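Local coordinates for peptidoglycan recognition protein 3 (PDB 4Z8I) that recognises peptidoglycan and, as a zinc-containing N-acetylmuramoyl-L-alanine amidase joined to a chitin-binding domain, probably cuts the stem peptide from the glycan strand, at residues 42-45 / 46-50; 216-219 / 220-224; 8-12 / 13-17; 152-155 / 156-160; 100-103 / 104-107. All coordinates share one frame; numbering follows the deposited sequence.

Interaction 1: 42-45 / 46-50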
loop_
_atom_site.group_PDB
_atom_site.type_symbol
_atom_site.label_atom_id
_atom_site.label_comp_id
_atom_site.label_asym_id
_atom_site.label_seq_id
_atom_site.Cartn_x
_atom_site.Cartn_y
_atom_site.Cartn_z
ATOM N N ARG A 42 20.486 10.133 3.043
ATOM C CA ARG A 42 19.941 9.704 1.757
ATOM C C ARG A 42 21.019 9.433 0.714
ATOM O O ARG A 42 20.758 8.791 -0.306
ATOM C CB ARG A 42 18.996 10.776 1.213
ATOM C CG ARG A 42 19.712 12.054 0.798
ATOM C CD ARG A 42 18.749 13.141 0.344
ATOM N NE ARG A 42 17.968 13.696 1.444
ATOM C CZ ARG A 42 17.099 14.693 1.308
ATOM N NH1 ARG A 42 16.426 15.141 2.359
ATOM N NH2 ARG A 42 16.907 15.242 0.117
ATOM N N GLU A 43 22.226 9.930 0.959
ATOM C CA GLU A 43 23.283 9.859 -0.045
ATOM C C GLU A 43 23.923 8.477 -0.109
ATOM O O GLU A 43 23.757 7.663 0.801
ATOM C CB GLU A 43 24.351 10.929 0.215
ATOM C CG GLU A 43 23.812 12.349 0.364
ATOM C CD GLU A 43 23.317 12.948 -0.942
ATOM O OE1 GLU A 43 23.499 12.316 -2.004
ATOM O OE2 GLU A 43 22.748 14.060 -0.906
ATOM N N THR A 44 24.650 8.224 -1.194
ATOM C CA THR A 44 25.331 6.948 -1.415
ATOM C C THR A 44 26.286 6.612 -0.271
ATOM O O THR A 44 26.414 5.454 0.127
ATOM C CB THR A 44 26.097 6.965 -2.759
ATOM O OG1 THR A 44 25.178 7.227 -3.827
ATOM C CG2 THR A 44 26.789 5.636 -3.016
ATOM N N SER A 45 26.939 7.638 0.266
ATOM C CA SER A 45 27.847 7.468 1.395
ATOM C C SER A 45 27.123 6.948 2.638
ATOM O O SER A 45 27.702 6.225 3.445
ATOM C CB SER A 45 28.538 8.791 1.719
ATOM O OG SER A 45 27.608 9.751 2.191
ATOM N N HIS A 46 25.857 7.325 2.787
ATOM C CA HIS A 46 25.057 6.888 3.926
ATOM C C HIS A 46 24.581 5.447 3.758
ATOM O O HIS A 46 24.232 4.786 4.735
ATOM C CB HIS A 46 23.835 7.797 4.109
ATOM C CG HIS A 46 24.172 9.235 4.347
ATOM N ND1 HIS A 46 24.031 10.202 3.376
ATOM C CD2 HIS A 46 24.634 9.874 5.448
ATOM C CE1 HIS A 46 24.396 11.374 3.866
ATOM N NE2 HIS A 46 24.767 11.202 5.122
ATOM N N CYS A 47 24.566 4.968 2.519
ATOM C CA CYS A 47 23.925 3.693 2.205
ATOM C C CYS A 47 24.896 2.557 1.894
ATOM O O CYS A 47 24.545 1.387 2.043
ATOM C CB CYS A 47 22.959 3.864 1.030
ATOM S SG CYS A 47 21.692 5.130 1.270
ATOM N N THR A 48 26.109 2.898 1.464
ATOM C CA THR A 48 27.042 1.891 0.957
ATOM C C THR A 48 28.301 1.677 1.795
ATOM O O THR A 48 29.161 0.881 1.417
ATOM C CB THR A 48 27.480 2.205 -0.487
ATOM O OG1 THR A 48 28.296 3.383 -0.499
ATOM C CG2 THR A 48 26.271 2.421 -1.362
ATOM N N CYS A 49 28.421 2.379 2.916
ATOM C CA CYS A 49 29.552 2.152 3.813
ATOM C C CYS A 49 29.450 0.751 4.407
ATOM O O CYS A 49 28.393 0.116 4.341
ATOM C CB CYS A 49 29.604 3.203 4.925
ATOM S SG CYS A 49 28.693 2.765 6.420
ATOM N N SER A 50 30.545 0.267 4.982
ATOM C CA SER A 50 30.593 -1.102 5.486
ATOM C C SER A 50 29.670 -1.307 6.684
ATOM O O SER A 50 29.117 -2.389 6.872
ATOM C CB SER A 50 32.029 -1.491 5.849
ATOM O OG SER A 50 32.107 -2.856 6.222
#
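His46 presents one face of its imidazole to Ser45 OG, which sits toward the rim of the ring, 3.8 Å from His46 ND1. At the ring's edge lies the backbone of Glu43: its CA is in the ring plane, and its N donates to His46 ND1 over 3.0 Å in a bent bond (135° at the hydrogen). ND1 therefore serves as an acceptor. The ring reaches this place because His46 CG stands anti to its own carbonyl carbon (chi1 -60°), which swings the imidazole back alongside Glu43. There the two side chains run in the same direction, carboxylate and ring planes 38° apart, and the touching atoms are Glu43 CB and His46 ND1 at 3.3 Å. The same pair is also joined through the backbone, His46 N donating to Glu43 O at 2.9 Å.

Thr44 O is gripped three times. Thr48 N meets it almost in line with the carbonyl bond at 2.9 Å, whereas Cys47 N, at 3.1 Å, and Thr48 OG1, at 2.9 Å, both come from above the carbonyl plane. The methyls Thr44 CG2 and Thr48 CG2 meet at 3.7 Å.

These bonds make up a short, weakly bonded helix, 44-48, that follows strand 40-41. In disulfide-rich surroundings consistent with the chitin-binding domain of this protein, Cys47-Cys33 fastens the helix to strand 33-34, while Cys49-Cys52 closes the loop that leads to strand 53-54.

Interaction 2: 216-219 / 220-224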
loop_
_atom_site.group_PDB
_atom_site.type_symbol
_atom_site.label_atom_id
_atom_site.label_comp_id
_atom_site.label_asym_id
_atom_site.label_seq_id
_atom_site.Cartn_x
_atom_site.Cartn_y
_atom_site.Cartn_z
ATOM N N TYR A 216 -11.925 4.883 7.323
ATOM C CA TYR A 216 -11.929 6.249 6.810
ATOM C C TYR A 216 -11.384 7.216 7.853
ATOM O O TYR A 216 -10.726 8.196 7.511
ATOM C CB TYR A 216 -13.338 6.668 6.388
ATOM C CG TYR A 216 -13.427 8.066 5.821
ATOM C CD1 TYR A 216 -12.970 8.346 4.540
ATOM C CD2 TYR A 216 -13.978 9.101 6.562
ATOM C CE1 TYR A 216 -13.052 9.619 4.017
ATOM C CE2 TYR A 216 -14.064 10.378 6.047
ATOM C CZ TYR A 216 -13.602 10.630 4.775
ATOM O OH TYR A 216 -13.688 11.901 4.260
ATOM N N ASP A 217 -11.664 6.938 9.124
ATOM C CA ASP A 217 -11.115 7.738 10.211
ATOM C C ASP A 217 -9.604 7.550 10.288
ATOM O O ASP A 217 -8.863 8.512 10.490
ATOM C CB ASP A 217 -11.758 7.370 11.553
ATOM C CG ASP A 217 -13.138 7.979 11.731
ATOM O OD1 ASP A 217 -13.466 8.947 11.013
ATOM O OD2 ASP A 217 -13.890 7.493 12.603
ATOM N N ASP A 218 -9.149 6.310 10.120
ATOM C CA ASP A 218 -7.720 6.021 10.206
ATOM C C ASP A 218 -6.925 6.687 9.082
ATOM O O ASP A 218 -5.847 7.231 9.322
ATOM C CB ASP A 218 -7.464 4.510 10.229
ATOM C CG ASP A 218 -6.006 4.164 10.489
ATOM O OD1 ASP A 218 -5.592 4.159 11.669
ATOM O OD2 ASP A 218 -5.273 3.888 9.517
ATOM N N ILE A 219 -7.461 6.664 7.862
ATOM C CA ILE A 219 -6.731 7.224 6.718
ATOM C C ILE A 219 -6.567 8.748 6.746
ATOM O O ILE A 219 -5.807 9.304 5.952
ATOM C CB ILE A 219 -7.328 6.791 5.358
ATOM C CG1 ILE A 219 -8.720 7.386 5.159
ATOM C CG2 ILE A 219 -7.348 5.275 5.236
ATOM C CD1 ILE A 219 -9.308 7.084 3.799
ATOM N N LYS A 220 -7.272 9.421 7.651
ATOM C CA LYS A 220 -7.093 10.859 7.824
ATOM C C LYS A 220 -5.714 11.121 8.413
ATOM O O LYS A 220 -5.068 12.122 8.101
ATOM C CB LYS A 220 -8.147 11.426 8.770
ATOM C CG LYS A 220 -9.560 10.958 8.500
ATOM C CD LYS A 220 -10.237 11.781 7.427
ATOM C CE LYS A 220 -11.538 12.357 7.957
ATOM N NZ LYS A 220 -12.240 11.375 8.830
ATOM N N SER A 221 -5.276 10.206 9.271
ATOM C CA SER A 221 -3.983 10.314 9.934
ATOM C C SER A 221 -2.831 9.929 9.008
ATOM O O SER A 221 -1.667 10.158 9.335
ATOM C CB SER A 221 -3.955 9.435 11.185
ATOM O OG SER A 221 -4.078 8.065 10.845
ATOM N N TRP A 222 -3.153 9.337 7.860
ATOM C CA TRP A 222 -2.125 8.997 6.882
ATOM C C TRP A 222 -1.632 10.285 6.253
ATOM O O TRP A 222 -2.346 11.288 6.235
ATOM C CB TRP A 222 -2.656 8.069 5.782
ATOM C CG TRP A 222 -3.195 6.742 6.249
ATOM C CD1 TRP A 222 -3.553 6.395 7.521
ATOM C CD2 TRP A 222 -3.440 5.584 5.436
ATOM N NE1 TRP A 222 -4.010 5.099 7.548
ATOM C CE2 TRP A 222 -3.949 4.578 6.282
ATOM C CE3 TRP A 222 -3.279 5.303 4.077
ATOM C CZ2 TRP A 222 -4.297 3.312 5.811
ATOM C CZ3 TRP A 222 -3.626 4.044 3.612
ATOM C CH2 TRP A 222 -4.128 3.066 4.476
ATOM N N GLY A 223 -0.408 10.263 5.741
ATOM C CA GLY A 223 0.138 11.425 5.071
ATOM C C GLY A 223 -0.559 11.702 3.755
ATOM O O GLY A 223 -0.970 10.775 3.053
ATOM N N ARG A 224 -0.701 12.986 3.440
ATOM C CA ARG A 224 -1.220 13.451 2.151
ATOM C C ARG A 224 -2.709 13.191 1.916
ATOM O O ARG A 224 -3.157 13.138 0.770
ATOM C CB ARG A 224 -0.386 12.902 0.984
ATOM C CG ARG A 224 1.103 13.178 1.114
ATOM C CD ARG A 224 1.765 13.336 -0.244
ATOM N NE ARG A 224 1.192 14.449 -0.994
ATOM C CZ ARG A 224 1.577 15.715 -0.861
ATOM N NH1 ARG A 224 2.538 16.032 -0.005
ATOM N NH2 ARG A 224 0.998 16.664 -1.582
HETATM O O HOH W 1 -2.692 5.195 11.596
#
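Trp222 and Asp218 meet through a direct polar bond: Trp222 NE1 donates to Asp218 OD2 over 2.6 Å, nearly straight at 164°. The acceptor lies in the indole plane, yet the carboxylate stands at 84° to that plane, and OD2 is approached from above the carboxylate. Asp218 reaches the indole because its CG is anti to the backbone N (chi1 -173°). Over a face of the indole, Ile219 CG2 packs 3.6 Å from Trp222 CE2, and Ile219 CA makes a CH-pi contact with the five-membered ring.

Beneath these side chains, the backbone forms a type I turn from Asp218 to Ser221. Asp218 O accepts both Ser221 N, at 3.0 Å, and the hydroxyl Ser221 OG, in a bond whose very short modelled length is doubtful at this resolution; a water also bridges Ser221 OG and Asp218 OD1. Lys220 folds back the other way: bent along its length, it passes CD over the rim of the Tyr216 ring and brings NZ to 3.5 Å from Asp217 OD1, a long salt bridge. Tyr216 OH has its strong partner elsewhere, in Asp204.

Further out, Trp222 packs on Ile177, Ala180 and Ile184 of helix 174-190 and makes a cation-pi contact with Lys181. The segment that follows helix 213-218, the C-terminal helix of the amidase domain, is thereby packed on helix 174-190, where Asp218 also touches Ile177.

The Asp218 carboxylate divides its work: OD2 takes the indole N-H, while OD1 takes the water and a salt bridge from Lys171. The lysine charge, the indole N-H and the water would probably all favour the ionised carboxylate.

Interaction 3: 8-12 / 13-17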
loop_
_atom_site.group_PDB
_atom_site.type_symbol
_atom_site.label_atom_id
_atom_site.label_comp_id
_atom_site.label_asym_id
_atom_site.label_seq_id
_atom_site.Cartn_x
_atom_site.Cartn_y
_atom_site.Cartn_z
ATOM N N ASP A 8 14.802 12.807 16.179
ATOM C CA ASP A 8 15.854 13.793 15.965
ATOM C C ASP A 8 16.693 13.471 14.733
ATOM O O ASP A 8 17.514 14.281 14.304
ATOM C CB ASP A 8 16.738 13.936 17.210
ATOM C CG ASP A 8 17.435 12.641 17.592
ATOM O OD1 ASP A 8 17.053 11.572 17.075
ATOM O OD2 ASP A 8 18.363 12.697 18.426
ATOM N N GLY A 9 16.482 12.286 14.166
ATOM C CA GLY A 9 17.139 11.905 12.929
ATOM C C GLY A 9 18.414 11.103 13.118
ATOM O O GLY A 9 19.144 10.847 12.157
ATOM N N ARG A 10 18.684 10.704 14.357
ATOM C CA ARG A 10 19.868 9.908 14.650
ATOM C C ARG A 10 19.536 8.417 14.668
ATOM O O ARG A 10 18.367 8.034 14.718
ATOM C CB ARG A 10 20.497 10.355 15.969
ATOM C CG ARG A 10 20.724 11.861 16.037
ATOM C CD ARG A 10 22.101 12.217 16.577
ATOM N NE ARG A 10 23.171 11.762 15.693
ATOM C CZ ARG A 10 24.462 12.021 15.883
ATOM N NH1 ARG A 10 24.852 12.742 16.927
ATOM N NH2 ARG A 10 25.363 11.561 15.028
ATOM N N CYS A 11 20.569 7.581 14.613
ATOM C CA CYS A 11 20.385 6.138 14.491
ATOM C C CYS A 11 21.677 5.405 14.832
ATOM O O CYS A 11 22.691 6.032 15.137
ATOM C CB CYS A 11 19.957 5.781 13.066
ATOM S SG CYS A 11 21.199 6.191 11.806
ATOM N N GLY A 12 21.641 4.077 14.770
ATOM C CA GLY A 12 22.812 3.273 15.062
ATOM C C GLY A 12 22.844 2.753 16.487
ATOM O O GLY A 12 21.879 2.918 17.234
ATOM N N PRO A 13 23.961 2.119 16.871
ATOM C CA PRO A 13 24.139 1.501 18.189
ATOM C C PRO A 13 24.393 2.518 19.303
ATOM O O PRO A 13 24.340 2.152 20.477
ATOM C CB PRO A 13 25.374 0.621 17.989
ATOM C CG PRO A 13 26.152 1.315 16.933
ATOM C CD PRO A 13 25.136 1.914 16.004
ATOM N N ASN A 14 24.661 3.769 18.940
ATOM C CA ASN A 14 24.900 4.818 19.928
ATOM C C ASN A 14 23.647 5.641 20.229
ATOM O O ASN A 14 23.548 6.278 21.278
ATOM C CB ASN A 14 26.035 5.739 19.479
ATOM C CG ASN A 14 27.379 5.037 19.442
ATOM O OD1 ASN A 14 27.587 4.029 20.119
ATOM N ND2 ASN A 14 28.303 5.573 18.655
ATOM N N TYR A 15 22.696 5.628 19.302
ATOM C CA TYR A 15 21.440 6.341 19.495
ATOM C C TYR A 15 20.249 5.400 19.350
ATOM O O TYR A 15 19.594 5.375 18.308
ATOM C CB TYR A 15 21.333 7.513 18.517
ATOM C CG TYR A 15 22.440 8.530 18.678
ATOM C CD1 TYR A 15 22.345 9.544 19.623
ATOM C CD2 TYR A 15 23.583 8.471 17.893
ATOM C CE1 TYR A 15 23.358 10.474 19.778
ATOM C CE2 TYR A 15 24.602 9.396 18.042
ATOM C CZ TYR A 15 24.483 10.395 18.985
ATOM O OH TYR A 15 25.492 11.318 19.133
ATOM N N PRO A 16 19.967 4.619 20.405
ATOM C CA PRO A 16 18.879 3.636 20.380
ATOM C C PRO A 16 17.520 4.294 20.185
ATOM O O PRO A 16 17.273 5.371 20.725
ATOM C CB PRO A 16 18.948 3.001 21.773
ATOM C CG PRO A 16 20.339 3.265 22.253
ATOM C CD PRO A 16 20.694 4.602 21.687
ATOM N N ALA A 17 16.655 3.650 19.411
ATOM C CA ALA A 17 15.289 4.117 19.222
ATOM C C ALA A 17 14.423 3.568 20.352
ATOM O O ALA A 17 14.825 2.620 21.027
ATOM C CB ALA A 17 14.764 3.650 17.873
#
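Arg10 and Tyr15 form a CH-pi contact across a turn of loop, in the cysteine-rich N-terminal region ahead of strand 33-34. Arg10 CD stands 3.8 Å from the centroid of the Tyr15 ring, only 10° off its normal, so CD is centred on the face. Beyond CD the side chain keeps to the ring: the guanidinium lies at 26° to it, with Arg10 CZ 3.4 Å from Tyr15 CE2. Arg10 NH1 ends 2.7 Å from Tyr15 OH, but the angle is too poor for a hydrogen bond, as expected of groups laid one over the other. The ring is brought to this position by Tyr15 CG lying anti to its carbonyl carbon (chi1 -60°), and Cys11 O is near the ring's edge, 3.8 Å from Tyr15 CD2.

Two local features shape the turn. Asp8 OD1 accepts Arg10 N at 3.3 Å in an Asx turn. Gly12 has a positive phi with an extended psi, a conformation in which a side chain would probably be crowded against the preceding carbonyl.

Arg10 also has a cation-pi partner in Trp39. Cys11 is bonded by disulfide to Cys34 in strand 33-34, while backbone hydrogen bonds join Gly9 to Cys40 of strand 40-41 and Cys11 to Gly38. The loop is thus laid against the small sheet of what is probably a hevein-like chitin-binding domain.

Interaction 4: 152-155 / 156-160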
loop_
_atom_site.group_PDB
_atom_site.type_symbol
_atom_site.label_atom_id
_atom_site.label_comp_id
_atom_site.label_asym_id
_atom_site.label_seq_id
_atom_site.Cartn_x
_atom_site.Cartn_y
_atom_site.Cartn_z
ATOM N N LEU A 152 -15.719 5.929 -10.443
ATOM C CA LEU A 152 -16.015 6.489 -11.763
ATOM C C LEU A 152 -15.399 7.863 -12.034
ATOM O O LEU A 152 -14.837 8.097 -13.105
ATOM C CB LEU A 152 -17.531 6.559 -11.971
ATOM C CG LEU A 152 -18.026 6.538 -13.420
ATOM C CD1 LEU A 152 -18.166 5.105 -13.916
ATOM C CD2 LEU A 152 -19.337 7.302 -13.578
ATOM N N ASN A 153 -15.510 8.766 -11.066
ATOM C CA ASN A 153 -15.011 10.129 -11.237
ATOM C C ASN A 153 -13.488 10.233 -11.366
ATOM O O ASN A 153 -12.972 11.268 -11.788
ATOM C CB ASN A 153 -15.482 11.019 -10.078
ATOM C CG ASN A 153 -16.947 11.409 -10.190
ATOM O OD1 ASN A 153 -17.484 11.547 -11.288
ATOM N ND2 ASN A 153 -17.598 11.596 -9.047
ATOM N N VAL A 154 -12.772 9.165 -11.015
ATOM C CA VAL A 154 -11.333 9.274 -10.791
ATOM C C VAL A 154 -10.521 8.047 -11.252
ATOM O O VAL A 154 -9.309 7.967 -11.028
ATOM C CB VAL A 154 -11.055 9.606 -9.294
ATOM C CG1 VAL A 154 -11.146 8.356 -8.433
ATOM C CG2 VAL A 154 -9.717 10.288 -9.124
ATOM N N ASN A 155 -11.187 7.109 -11.922
ATOM C CA ASN A 155 -10.531 5.895 -12.415
ATOM C C ASN A 155 -9.296 6.144 -13.285
ATOM O O ASN A 155 -8.316 5.406 -13.211
ATOM C CB ASN A 155 -11.523 5.017 -13.185
ATOM C CG ASN A 155 -12.430 4.219 -12.275
ATOM O OD1 ASN A 155 -12.102 3.970 -11.115
ATOM N ND2 ASN A 155 -13.577 3.804 -12.799
ATOM N N THR A 156 -9.347 7.185 -14.107
ATOM C CA THR A 156 -8.242 7.503 -15.007
ATOM C C THR A 156 -7.111 8.250 -14.307
ATOM O O THR A 156 -6.031 8.416 -14.871
ATOM C CB THR A 156 -8.716 8.351 -16.205
ATOM O OG1 THR A 156 -9.165 9.631 -15.740
ATOM C CG2 THR A 156 -9.852 7.655 -16.933
ATOM N N GLU A 157 -7.354 8.702 -13.083
ATOM C CA GLU A 157 -6.373 9.525 -12.386
ATOM C C GLU A 157 -5.881 8.889 -11.095
ATOM O O GLU A 157 -5.223 9.549 -10.292
ATOM C CB GLU A 157 -6.959 10.902 -12.062
ATOM C CG GLU A 157 -6.969 11.888 -13.215
ATOM C CD GLU A 157 -7.401 13.278 -12.777
ATOM O OE1 GLU A 157 -6.621 14.234 -12.974
ATOM O OE2 GLU A 157 -8.519 13.411 -12.234
ATOM N N SER A 158 -6.186 7.616 -10.884
ATOM C CA SER A 158 -5.910 7.034 -9.579
ATOM C C SER A 158 -5.508 5.569 -9.580
ATOM O O SER A 158 -5.679 4.851 -10.567
ATOM C CB SER A 158 -7.123 7.211 -8.660
ATOM O OG SER A 158 -8.201 6.396 -9.085
ATOM N N ILE A 159 -4.960 5.158 -8.442
ATOM C CA ILE A 159 -4.744 3.761 -8.114
ATOM C C ILE A 159 -5.775 3.395 -7.049
ATOM O O ILE A 159 -5.917 4.102 -6.050
ATOM C CB ILE A 159 -3.323 3.543 -7.557
ATOM C CG1 ILE A 159 -2.288 3.615 -8.684
ATOM C CG2 ILE A 159 -3.219 2.210 -6.836
ATOM C CD1 ILE A 159 -2.427 2.511 -9.714
ATOM N N GLY A 160 -6.512 2.312 -7.267
ATOM C CA GLY A 160 -7.499 1.870 -6.300
ATOM C C GLY A 160 -6.979 0.751 -5.419
ATOM O O GLY A 160 -6.649 -0.332 -5.907
HETATM O O HOH W 2 -12.341 8.430 -14.722
HETATM O O HOH W 3 -7.766 3.361 -11.696
#
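Val154 O is held by two donors. Glu157 N reaches it over 2.9 Å with 152° at the hydrogen, and Ser158 OG over 2.7 Å; they arrive from opposite faces of the carbonyl plane, neither along a lone pair. The hydroxyl is placed for this because Ser158 OG sits between its backbone N and carbonyl carbon (chi1 70°), turned back to the residue four before it. Val154 CG1 lies against the hydroxyl, 3.6 Å from Ser158 OG, and Val154 CG2 makes an apolar contact with Glu157 CB at 4.1 Å, where the two side chains cross at about a right angle.

One water bridges the turn, donating to Leu152 O at 3.0 Å and accepting weakly from Thr156 N. Another lies near both Asn155 O and Ser158 O. Asn155 directs its polar end elsewhere: OD1 accepts the backbone N of His150 and of Ala151, tying the preceding loop to the turn.

The turn leads into strand 158-163, whose Ile159 pairs with Lys89 and Val91 of strand 87-94; Val154 and Ser158 also pack on Val91. It belongs to the amidase domain, and the Asn155 side chain comes within about 9 Å of the zinc ion, too far to be a ligand; the metal is held by His93, His202 and Cys210.

Replacing Ser158 by an alanine would probably leave one face of the Val154 carbonyl without its hydroxyl donor and the turn held there by the Glu157 amide. Chemically, a buried serine hydroxyl and a main-chain N-H together satisfy a single carbonyl oxygen at the point where loop becomes strand.

Interaction 5: 100-103 / 104-107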
loop_
_atom_site.group_PDB
_atom_site.type_symbol
_atom_site.label_atom_id
_atom_site.label_comp_id
_atom_site.label_asym_id
_atom_site.label_seq_id
_atom_site.Cartn_x
_atom_site.Cartn_y
_atom_site.Cartn_z
ATOM N N CYS A 100 -10.004 -11.819 5.957
ATOM C CA CYS A 100 -9.192 -13.009 5.741
ATOM C C CYS A 100 -7.863 -12.856 6.472
ATOM O O CYS A 100 -7.313 -11.759 6.541
ATOM C CB CYS A 100 -8.968 -13.238 4.247
ATOM S SG CYS A 100 -8.236 -11.840 3.381
ATOM N N SER A 101 -7.349 -13.955 7.013
ATOM C CA SER A 101 -6.208 -13.886 7.920
ATOM C C SER A 101 -4.984 -14.665 7.435
ATOM O O SER A 101 -3.906 -14.565 8.019
ATOM C CB SER A 101 -6.623 -14.371 9.310
ATOM O OG SER A 101 -5.550 -14.270 10.228
ATOM N N THR A 102 -5.156 -15.438 6.368
ATOM C CA THR A 102 -4.056 -16.206 5.794
ATOM C C THR A 102 -3.927 -15.913 4.307
ATOM O O THR A 102 -4.873 -15.430 3.685
ATOM C CB THR A 102 -4.270 -17.715 5.986
ATOM O OG1 THR A 102 -5.503 -18.106 5.372
ATOM C CG2 THR A 102 -4.324 -18.052 7.458
ATOM N N GLN A 103 -2.761 -16.202 3.738
ATOM C CA GLN A 103 -2.556 -15.986 2.312
ATOM C C GLN A 103 -3.517 -16.840 1.494
ATOM O O GLN A 103 -3.956 -16.431 0.425
ATOM C CB GLN A 103 -1.105 -16.265 1.907
ATOM C CG GLN A 103 -0.826 -16.040 0.421
ATOM C CD GLN A 103 0.656 -15.984 0.093
ATOM O OE1 GLN A 103 1.482 -15.666 0.947
ATOM N NE2 GLN A 103 0.998 -16.288 -1.152
ATOM N N SER A 104 -3.855 -18.018 2.008
ATOM C CA SER A 104 -4.773 -18.911 1.311
ATOM C C SER A 104 -6.184 -18.334 1.286
ATOM O O SER A 104 -6.790 -18.190 0.220
ATOM C CB SER A 104 -4.781 -20.288 1.969
ATOM O OG SER A 104 -5.294 -20.212 3.286
ATOM N N SER A 105 -6.698 -17.994 2.464
ATOM C CA SER A 105 -8.040 -17.431 2.579
ATOM C C SER A 105 -8.165 -16.069 1.886
ATOM O O SER A 105 -9.204 -15.748 1.301
ATOM C CB SER A 105 -8.468 -17.340 4.046
ATOM O OG SER A 105 -7.483 -16.693 4.827
ATOM N N CYS A 106 -7.111 -15.267 1.946
ATOM C CA CYS A 106 -7.130 -13.983 1.256
ATOM C C CYS A 106 -7.052 -14.176 -0.254
ATOM O O CYS A 106 -7.658 -13.424 -1.016
ATOM C CB CYS A 106 -6.011 -13.074 1.759
ATOM S SG CYS A 106 -6.293 -12.432 3.428
ATOM N N SER A 107 -6.300 -15.147 -0.684
ATOM C CA SER A 107 -6.238 -15.464 -2.078
ATOM C C SER A 107 -7.562 -15.958 -2.582
ATOM O O SER A 107 -7.975 -15.608 -3.651
ATOM C CB SER A 107 -5.146 -16.468 -2.330
ATOM O OG SER A 107 -3.927 -15.884 -2.032
#
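The covalent tie comes first: Cys100 SG and Cys106 SG are bonded at 2.0 Å, with a disulfide torsion of 102°. It joins the loop after strand 87-94 to the first turn of helix 103-120.

Backbone bonds of the helix form the next group. Cys106 N donates to Thr102 O over 2.8 Å at 159°, and Ser107 N donates to Gln103 O over 2.9 Å.

Hydroxyls make the third group. Ser107 OG, placed anti to its carbonyl carbon (chi1 -65°), turns back to Gln103 O at 2.5 Å, so this oxygen is gripped by both the amide and the hydroxyl of one residue. An alanine here would remove the hydroxyl, and Gln103 O would probably be held less firmly, by the main-chain amide and a weak bond from Tyr139 OH. At the N-cap, Thr102 OG1 is hydrogen-bonded to Ser105 OG, in a very short modelled bond whose length is doubtful at this resolution, and, at 3.0 Å, to Ser104 OG; either partner could supply the proton in each case.

Around the turn, Cys106 and Ser107 pack on Tyr139 of strand 138-140, and Cys100 and Cys106 on Met164. Thr102 at the N-cap, with serines in the opening turn and a disulfide just across the helix start, gives a helix beginning secured covalently, and this disulfide is a recurrent feature of peptidoglycan recognition proteins.

How the interactions relate
Along the chain the order is interaction 3, 1, 5, 4, 2, each closing before the next opens. Interactions 3 and 1 lie in the N-terminal cysteine-rich part, centres about 16 Å apart, and border the same three-stranded sheet through disulfides to strand 33-34. The other three belong to the amidase fold with its six-stranded mixed sheet: interaction 5 opens helix 103-120, interaction 4 opens strand 158-163, and interaction 2 lies where helix 213-218 gives way to the C-terminal loop. Interactions 4 and 2 have centres about 19 Å apart. Interactions 3 and 4 are farthest apart, at about 41 Å between centres, consistent with two separate modules, one probably for chitin binding and one for zinc-dependent hydrolysis.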